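Local coordinates for putative methyl-accepting chemotaxis signal transduction protein (Campylobacter jejuni, PDB 6W3S) that probably senses chemical signals for chemotaxis through an extracytoplasmic PDC (Cache) sensor domain, which here holds a bound leucine, at residues 77-82 against 136-141; 140-145 against 158-163; 88-93 against 108-113. One frame throughout, in Å; residues are numbered along the deposited sequence.

Contact 1: 77-82 against 136-141; sequences NALNVY and LKQYVI. With LEU (leucine), chain C.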
# COMPACT_ATOMS: atom_id res chain seq x y z
N ASN A 77 0.01 4.89 14.63
CA ASN A 77 -1.23 5.59 14.25
C ASN A 77 -1.97 4.80 13.17
O ASN A 77 -2.46 5.34 12.17
CB ASN A 77 -0.97 7.03 13.83
CG ASN A 77 -2.24 7.81 13.67
OD1 ASN A 77 -3.19 7.60 14.42
ND2 ASN A 77 -2.26 8.79 12.75
N ALA A 78 -2.10 3.49 13.39
CA ALA A 78 -2.95 2.69 12.51
C ALA A 78 -4.43 2.98 12.79
O ALA A 78 -4.78 3.52 13.83
CB ALA A 78 -2.69 1.21 12.72
N LEU A 79 -5.29 2.66 11.85
CA LEU A 79 -6.72 2.87 11.99
C LEU A 79 -7.35 1.78 12.86
O LEU A 79 -8.09 2.09 13.78
CB LEU A 79 -7.37 2.91 10.61
CG LEU A 79 -8.78 3.48 10.71
CD1 LEU A 79 -8.82 4.97 11.12
CD2 LEU A 79 -9.50 3.30 9.38
N ASN A 80 -7.00 0.52 12.60
CA ASN A 80 -7.53 -0.62 13.35
C ASN A 80 -6.41 -1.64 13.42
O ASN A 80 -5.63 -1.80 12.46
CB ASN A 80 -8.67 -1.32 12.64
CG ASN A 80 -9.85 -0.41 12.42
OD1 ASN A 80 -10.49 0.04 13.38
ND2 ASN A 80 -10.22 -0.24 11.15
N VAL A 81 -6.34 -2.35 14.56
CA VAL A 81 -5.45 -3.49 14.70
C VAL A 81 -6.28 -4.57 15.41
O VAL A 81 -6.94 -4.27 16.39
CB VAL A 81 -4.16 -3.15 15.48
CG1 VAL A 81 -3.30 -4.37 15.74
CG2 VAL A 81 -3.36 -2.01 14.85
N TYR A 82 -6.21 -5.81 14.92
CA TYR A 82 -7.19 -6.79 15.37
C TYR A 82 -6.67 -8.21 15.20
O TYR A 82 -5.78 -8.48 14.39
CB TYR A 82 -8.56 -6.58 14.62
CG TYR A 82 -8.47 -6.38 13.11
CD1 TYR A 82 -8.32 -5.09 12.59
CD2 TYR A 82 -8.52 -7.43 12.21
CE1 TYR A 82 -8.23 -4.87 11.23
CE2 TYR A 82 -8.44 -7.24 10.84
CZ TYR A 82 -8.32 -5.93 10.35
OH TYR A 82 -8.27 -5.76 8.99
N LEU A 136 -14.60 1.74 10.48
CA LEU A 136 -14.50 3.18 10.52
C LEU A 136 -14.78 3.86 9.18
O LEU A 136 -14.72 5.09 9.08
CB LEU A 136 -13.18 3.64 11.13
CG LEU A 136 -13.00 3.36 12.63
CD1 LEU A 136 -11.60 3.58 13.17
CD2 LEU A 136 -13.94 4.20 13.48
N LYS A 137 -15.04 3.08 8.14
CA LYS A 137 -15.55 3.65 6.89
C LYS A 137 -14.53 4.63 6.29
O LYS A 137 -14.85 5.73 5.81
CB LYS A 137 -16.92 4.29 7.08
CG LYS A 137 -17.97 3.37 7.69
CD LYS A 137 -18.26 2.18 6.81
CE LYS A 137 -19.47 1.43 7.35
NZ LYS A 137 -19.74 0.26 6.47
N GLN A 138 -13.27 4.22 6.35
CA GLN A 138 -12.17 4.87 5.61
C GLN A 138 -11.51 3.85 4.71
O GLN A 138 -11.53 2.66 5.00
CB GLN A 138 -11.13 5.43 6.57
CG GLN A 138 -11.69 6.54 7.43
CD GLN A 138 -10.65 7.17 8.32
OE1 GLN A 138 -9.50 7.32 7.93
NE2 GLN A 138 -11.05 7.51 9.54
N TYR A 139 -10.91 4.31 3.62
CA TYR A 139 -10.18 3.42 2.72
C TYR A 139 -8.85 3.05 3.39
O TYR A 139 -8.11 3.94 3.87
CB TYR A 139 -9.97 4.07 1.36
CG TYR A 139 -11.24 4.13 0.58
CD1 TYR A 139 -11.64 3.05 -0.17
CD2 TYR A 139 -12.09 5.23 0.66
CE1 TYR A 139 -12.86 3.05 -0.82
CE2 TYR A 139 -13.32 5.23 0.03
CZ TYR A 139 -13.70 4.16 -0.71
OH TYR A 139 -14.95 4.18 -1.29
N VAL A 140 -8.57 1.76 3.40
CA VAL A 140 -7.40 1.20 4.06
C VAL A 140 -6.70 0.20 3.15
O VAL A 140 -7.31 -0.40 2.28
CB VAL A 140 -7.77 0.53 5.40
CG1 VAL A 140 -8.40 1.50 6.35
CG2 VAL A 140 -8.61 -0.73 5.19
N ILE A 141 -5.42 -0.01 3.48
CA ILE A 141 -4.67 -1.16 3.03
C ILE A 141 -4.48 -2.00 4.28
O ILE A 141 -4.09 -1.48 5.34
CB ILE A 141 -3.32 -0.76 2.41
CG1 ILE A 141 -3.56 0.05 1.15
CG2 ILE A 141 -2.44 -1.95 2.21
CD1 ILE A 141 -2.37 0.86 0.70
N LEU C . -10.93 -3.46 7.84
CA LEU C . -11.44 -4.80 8.23
C LEU C . -12.58 -5.11 7.26
O LEU C . -13.32 -4.20 6.84
CB LEU C . -11.89 -4.75 9.69
CG LEU C . -12.24 -6.10 10.37
CD1 LEU C . -12.08 -5.97 11.88
CD2 LEU C . -13.69 -6.51 10.03
OXT LEU C . -12.79 -6.30 6.95
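The isobutyl group of Leu79 packs against the segment that leads into strand 139-149, meeting Leu136, Gln138 and Val140. CB points toward 136-141, and with CG anti to the backbone N (chi1 -166°) the branch carries on to Leu136. Its CG already touches Leu136 CD1 at 3.7 Å, and beyond it the two methyls part. CD1 of Leu79 stays beside the same Leu136 methyl and reaches the amide end of Gln138, with NE2 3.7 Å away. CD2 of Leu79 turns to the strand instead, lying 3.7 Å from Val140 CG1 and 3.9 Å from Gln138 CB, and here the Leu79 and Val140 side chains cross at about a right angle. This mainly apolar packing lies in the PDC sensor domain beside its ligand pocket, close to where helix 58-76 ends in a Schellman motif at Asn77 and the sheet begins. Next along the strand, Asn80 turns its OD1 onto Leu136 CD1, 3.7 Å away, a buried oxygen with no hydrogen-bond partner in the model; its ND2 is held by Asp160 and Asp133, both of which also bind the leucine ligand. Two residues further on, one face of the Tyr82 ring packs on that ligand, whose CD1 sits 3.7 Å above the centre of the ring, while Tyr82 OH, hydrogen-bonded to Asp160, packs 3.4 Å from the ligand CA.

Contact 2: 140-145 against 158-163; sequences VITYSK and GVDIPS. With LEU (leucine), chain C.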
# COMPACT_ATOMS: atom_id res chain seq x y z
N VAL A 140 -8.57 1.76 3.40
CA VAL A 140 -7.40 1.20 4.06
C VAL A 140 -6.70 0.20 3.15
O VAL A 140 -7.31 -0.40 2.28
CB VAL A 140 -7.77 0.53 5.40
CG1 VAL A 140 -8.40 1.50 6.35
CG2 VAL A 140 -8.61 -0.73 5.19
N ILE A 141 -5.42 -0.01 3.48
CA ILE A 141 -4.67 -1.16 3.03
C ILE A 141 -4.48 -2.00 4.28
O ILE A 141 -4.09 -1.48 5.34
CB ILE A 141 -3.32 -0.76 2.41
CG1 ILE A 141 -3.56 0.05 1.15
CG2 ILE A 141 -2.44 -1.95 2.21
CD1 ILE A 141 -2.37 0.86 0.70
N THR A 142 -4.84 -3.27 4.17
CA THR A 142 -4.72 -4.19 5.31
C THR A 142 -3.55 -5.13 5.10
O THR A 142 -3.35 -5.71 4.02
CB THR A 142 -6.05 -4.98 5.52
OG1 THR A 142 -7.11 -4.06 5.79
CG2 THR A 142 -5.91 -6.04 6.64
N TYR A 143 -2.78 -5.30 6.18
CA TYR A 143 -1.70 -6.28 6.28
C TYR A 143 -2.21 -7.34 7.23
O TYR A 143 -2.54 -7.03 8.37
CB TYR A 143 -0.46 -5.59 6.84
CG TYR A 143 0.03 -4.44 6.01
CD1 TYR A 143 -0.59 -3.21 6.11
CD2 TYR A 143 1.00 -4.62 5.03
CE1 TYR A 143 -0.23 -2.15 5.26
CE2 TYR A 143 1.33 -3.60 4.17
CZ TYR A 143 0.71 -2.36 4.30
OH TYR A 143 1.11 -1.31 3.50
N SER A 144 -2.26 -8.59 6.78
CA SER A 144 -2.72 -9.68 7.63
C SER A 144 -1.72 -10.81 7.72
O SER A 144 -0.92 -11.00 6.81
CB SER A 144 -4.10 -10.17 7.24
OG SER A 144 -4.11 -10.70 5.92
N LYS A 145 -1.80 -11.55 8.81
CA LYS A 145 -0.84 -12.62 9.05
C LYS A 145 -1.49 -13.64 9.97
O LYS A 145 -1.96 -13.32 11.07
CB LYS A 145 0.42 -12.03 9.70
CG LYS A 145 1.54 -12.99 9.91
CD LYS A 145 2.13 -13.49 8.60
CE LYS A 145 3.59 -13.92 8.69
NZ LYS A 145 3.66 -15.24 9.38
N GLY A 158 -4.71 -8.59 11.79
CA GLY A 158 -4.88 -7.59 10.76
C GLY A 158 -4.51 -6.21 11.25
O GLY A 158 -4.76 -5.84 12.39
N VAL A 159 -3.90 -5.45 10.34
CA VAL A 159 -3.47 -4.08 10.58
C VAL A 159 -3.97 -3.24 9.41
O VAL A 159 -3.64 -3.50 8.26
CB VAL A 159 -1.92 -4.01 10.67
CG1 VAL A 159 -1.46 -2.54 10.79
CG2 VAL A 159 -1.39 -4.81 11.83
N ASP A 160 -4.81 -2.23 9.73
CA ASP A 160 -5.36 -1.35 8.71
C ASP A 160 -4.65 -0.00 8.75
O ASP A 160 -4.70 0.71 9.76
CB ASP A 160 -6.85 -1.08 8.95
CG ASP A 160 -7.75 -2.28 8.83
OD1 ASP A 160 -7.34 -3.34 8.30
OD2 ASP A 160 -8.93 -2.13 9.24
N ILE A 161 -4.05 0.36 7.62
CA ILE A 161 -3.41 1.64 7.46
C ILE A 161 -4.20 2.44 6.43
O ILE A 161 -4.48 1.93 5.35
CB ILE A 161 -1.94 1.47 6.98
CG1 ILE A 161 -1.13 0.52 7.89
CG2 ILE A 161 -1.25 2.82 6.81
CD1 ILE A 161 -0.99 0.98 9.32
N PRO A 162 -4.56 3.72 6.75
CA PRO A 162 -5.27 4.47 5.72
C PRO A 162 -4.53 4.57 4.39
O PRO A 162 -3.34 4.86 4.36
CB PRO A 162 -5.38 5.86 6.33
CG PRO A 162 -5.37 5.62 7.82
CD PRO A 162 -4.39 4.49 7.98
N SER A 163 -5.22 4.26 3.29
CA SER A 163 -4.56 4.39 2.01
C SER A 163 -4.13 5.80 1.73
O SER A 163 -3.15 6.00 0.99
CB SER A 163 -5.44 3.78 0.92
OG SER A 163 -6.73 4.31 0.98
N LEU C . -10.93 -3.46 7.84
CA LEU C . -11.44 -4.80 8.23
C LEU C . -12.58 -5.11 7.26
O LEU C . -13.32 -4.20 6.84
CB LEU C . -11.89 -4.75 9.69
CG LEU C . -12.24 -6.10 10.37
CD1 LEU C . -12.08 -5.97 11.88
CD2 LEU C . -13.69 -6.51 10.03
OXT LEU C . -12.79 -6.30 6.95
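Thr142 and Asp160 lie side by side and point the same way, and Thr142 OG1 donates to Asp160 OD1 at 2.6 Å, meeting it from above the carboxylate plane, 48° out of it. In Thr142 the hydroxyl takes the place beside the backbone N (chi1 -61°), which sends it to the carboxylate. Asp160 OD1 is also bonded by Tyr82 OH, and Thr142 OG1 by Tyr131 OH. The other carboxylate oxygen, OD2, accepts from the ligand amino nitrogen LEU N at 2.8 Å, so the aspartate is steadied at both oxygens and its charge would suit an ammonium group. Val140 backs this group, its CG1 4.0 Å from Asp160 CB. The two strands are the arms of the antiparallel hairpin 139-149/152-162 in the PDC domain's sheet; Thr142-Asp160 is a non-hydrogen-bonded pair, flanked by the hydrogen-bonded pairs Ile141-Ile161 and Tyr143-Val159. Their four backbone bonds, Ile141 N to Ile161 O, Ile161 N to Ile141 O, Tyr143 N to Val159 O and Val159 N to Tyr143 O, are each 2.9 Å. On the opposite face of the sheet, Tyr143, Val159 and Ile161 pack toward the long helix 4-48. Tyr143 has CG beside its backbone N (chi1 -60°), and the ring extends across to strand 152-162: Tyr143 CE1 touches Ile161 CG1 at 3.9 Å, and Val159 O lies at the ring edge. The phenol hydroxyl reaches Asn36 of that helix. Near the end of the hairpin, Ser163 CB lies 4.2 Å from Ile141 CG1.

Contact 3: 88-93 against 108-113; sequences GKVLLS and LDIKTK. With LEU (leucine), chain C.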
# COMPACT_ATOMS: atom_id res chain seq x y z
N GLY A 88 -15.16 -16.99 14.62
CA GLY A 88 -15.74 -15.86 13.93
C GLY A 88 -15.70 -14.55 14.69
O GLY A 88 -16.13 -13.52 14.18
N LYS A 89 -15.18 -14.59 15.90
CA LYS A 89 -15.04 -13.35 16.67
C LYS A 89 -13.73 -12.67 16.35
O LYS A 89 -12.74 -13.35 16.05
CB LYS A 89 -15.17 -13.61 18.17
CG LYS A 89 -16.49 -14.25 18.51
CD LYS A 89 -16.75 -14.20 19.98
CE LYS A 89 -17.95 -15.11 20.21
NZ LYS A 89 -18.04 -15.47 21.62
N VAL A 90 -13.70 -11.34 16.52
CA VAL A 90 -12.48 -10.60 16.28
C VAL A 90 -12.25 -9.65 17.43
O VAL A 90 -13.14 -8.89 17.81
CB VAL A 90 -12.50 -9.85 14.93
CG1 VAL A 90 -13.67 -8.90 14.79
CG2 VAL A 90 -11.20 -9.13 14.65
N LEU A 91 -11.04 -9.68 17.97
CA LEU A 91 -10.63 -8.73 19.00
C LEU A 91 -10.12 -7.47 18.32
O LEU A 91 -9.14 -7.54 17.56
CB LEU A 91 -9.54 -9.33 19.88
CG LEU A 91 -9.03 -8.39 20.96
CD1 LEU A 91 -10.10 -8.02 21.98
CD2 LEU A 91 -7.82 -8.96 21.66
N LEU A 92 -10.85 -6.37 18.50
CA LEU A 92 -10.68 -5.17 17.67
C LEU A 92 -10.20 -3.99 18.50
O LEU A 92 -10.89 -3.57 19.43
CB LEU A 92 -11.99 -4.84 16.99
CG LEU A 92 -12.04 -3.53 16.21
CD1 LEU A 92 -11.02 -3.44 15.10
CD2 LEU A 92 -13.46 -3.33 15.66
N SER A 93 -9.03 -3.44 18.13
CA SER A 93 -8.58 -2.15 18.67
C SER A 93 -8.73 -1.11 17.57
O SER A 93 -8.06 -1.24 16.53
CB SER A 93 -7.09 -2.24 19.10
OG SER A 93 -6.61 -1.04 19.63
N LEU A 108 -18.90 -9.13 12.69
CA LEU A 108 -18.15 -8.53 11.59
C LEU A 108 -17.88 -9.51 10.45
O LEU A 108 -17.14 -9.16 9.51
CB LEU A 108 -16.88 -7.89 12.16
CG LEU A 108 -17.14 -6.59 12.92
CD1 LEU A 108 -15.92 -6.07 13.61
CD2 LEU A 108 -17.70 -5.47 12.06
N ASP A 109 -18.46 -10.70 10.50
CA ASP A 109 -18.44 -11.61 9.33
C ASP A 109 -17.01 -11.83 8.84
O ASP A 109 -16.73 -11.78 7.62
CB ASP A 109 -19.34 -11.09 8.21
CG ASP A 109 -20.78 -10.98 8.61
OD1 ASP A 109 -21.31 -11.90 9.25
OD2 ASP A 109 -21.39 -9.97 8.23
N ILE A 110 -16.09 -12.15 9.75
CA ILE A 110 -14.69 -12.10 9.38
C ILE A 110 -14.26 -13.19 8.40
O ILE A 110 -13.34 -12.97 7.62
CB ILE A 110 -13.74 -12.06 10.57
CG1 ILE A 110 -13.80 -13.37 11.34
CG2 ILE A 110 -14.02 -10.83 11.44
CD1 ILE A 110 -12.81 -13.42 12.49
N LYS A 111 -14.94 -14.33 8.40
CA LYS A 111 -14.53 -15.39 7.51
C LYS A 111 -14.92 -15.15 6.07
O LYS A 111 -14.46 -15.86 5.17
CB LYS A 111 -15.07 -16.74 7.95
CG LYS A 111 -14.33 -17.28 9.15
CD LYS A 111 -14.82 -18.67 9.51
CE LYS A 111 -14.02 -19.21 10.66
NZ LYS A 111 -14.46 -20.58 11.05
N THR A 112 -15.67 -14.08 5.84
CA THR A 112 -15.98 -13.68 4.48
C THR A 112 -14.92 -12.75 3.90
O THR A 112 -14.98 -12.40 2.72
CB THR A 112 -17.31 -12.91 4.39
OG1 THR A 112 -17.23 -11.63 5.05
CG2 THR A 112 -18.46 -13.71 4.94
N LYS A 113 -13.98 -12.33 4.73
CA LYS A 113 -13.07 -11.26 4.32
C LYS A 113 -11.81 -11.82 3.67
O LYS A 113 -11.24 -12.80 4.12
CB LYS A 113 -12.66 -10.41 5.52
CG LYS A 113 -13.77 -9.85 6.34
CD LYS A 113 -14.69 -8.92 5.58
CE LYS A 113 -15.67 -8.29 6.52
NZ LYS A 113 -16.58 -7.40 5.77
N LEU C . -10.93 -3.46 7.84
CA LEU C . -11.44 -4.80 8.23
C LEU C . -12.58 -5.11 7.26
O LEU C . -13.32 -4.20 6.84
CB LEU C . -11.89 -4.75 9.69
CG LEU C . -12.24 -6.10 10.37
CD1 LEU C . -12.08 -5.97 11.88
CD2 LEU C . -13.69 -6.51 10.03
OXT LEU C . -12.79 -6.30 6.95
O HOH W 1 -16.96 -10.76 14.17
O HOH W 2 -17.58 -13.33 11.99
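Two waters grip the carbonyl oxygen of Gly88, each donating to it and accepting from a backbone N-H across the contact. One donates to Gly88 O and accepts from Leu108 N; the other donates to Gly88 O at 2.6 Å and accepts from Ile110 N at 2.9 Å. No direct hydrogen bond joins the two segments, so these bridges are their polar connection. Gly88 has a positive phi (87°), where a CB would run into the carbonyl oxygen of the preceding residue. Apart from the water bridges the contact is apolar in its side chains. Ile110 places CG1 between its backbone N and carbonyl carbon (chi1 67°), which lays the branch along the backbone of 88-89: CD1 ends 3.6 Å from Lys89 O. Its other branch, CG2, goes to Val90 CG1 at 3.9 Å. That same valine methyl meets Leu108 CD1 at 3.8 Å, the two side chains crossing at about a right angle, and Leu92 CD2 approaches the same Leu108 methyl more loosely. The packing therefore lays the loop between strand 103-105 and helix 114-119 over strand 90-94 of the antiparallel sheet of the PDC sensor domain, next to the ligand pocket. Leu108 CB lies 4.1 Å from the ligand methyl CD2. The loop is shaped by a short 3-10 turn, in which Asp109 O accepts from both Thr112 N and Thr112 OG1, the hydroxyl bond being 2.6 Å and in the carbonyl plane. After this turn Lys113, at the N-cap position of helix 114-119, folds back through a bend at chi2 (-61°), and its methylene carbon CD lies 3.5 Å from the ligand carboxylate oxygen OXT, a packing contact.

After the long helix 4-48 and helix 58-76, the chain enters the sheet at 77-82, the first side of contact 1. It turns into strand 90-94, and contact 3 closes the small loop from 88-93 to 108-113. The chain then runs through helix 114-119 and strand 126-132 before 136-141 closes contact 1, so contact 3 lies wholly within that larger loop. Contact 2 starts on the shared residues Val140 and Ile141 and closes the hairpin at 158-163. Strand 80-84 links all three, pairing with strand 90-94 on one side and strand 152-162 on the other. All three touch the bound leucine, although contacts 2 and 3 do not touch each other.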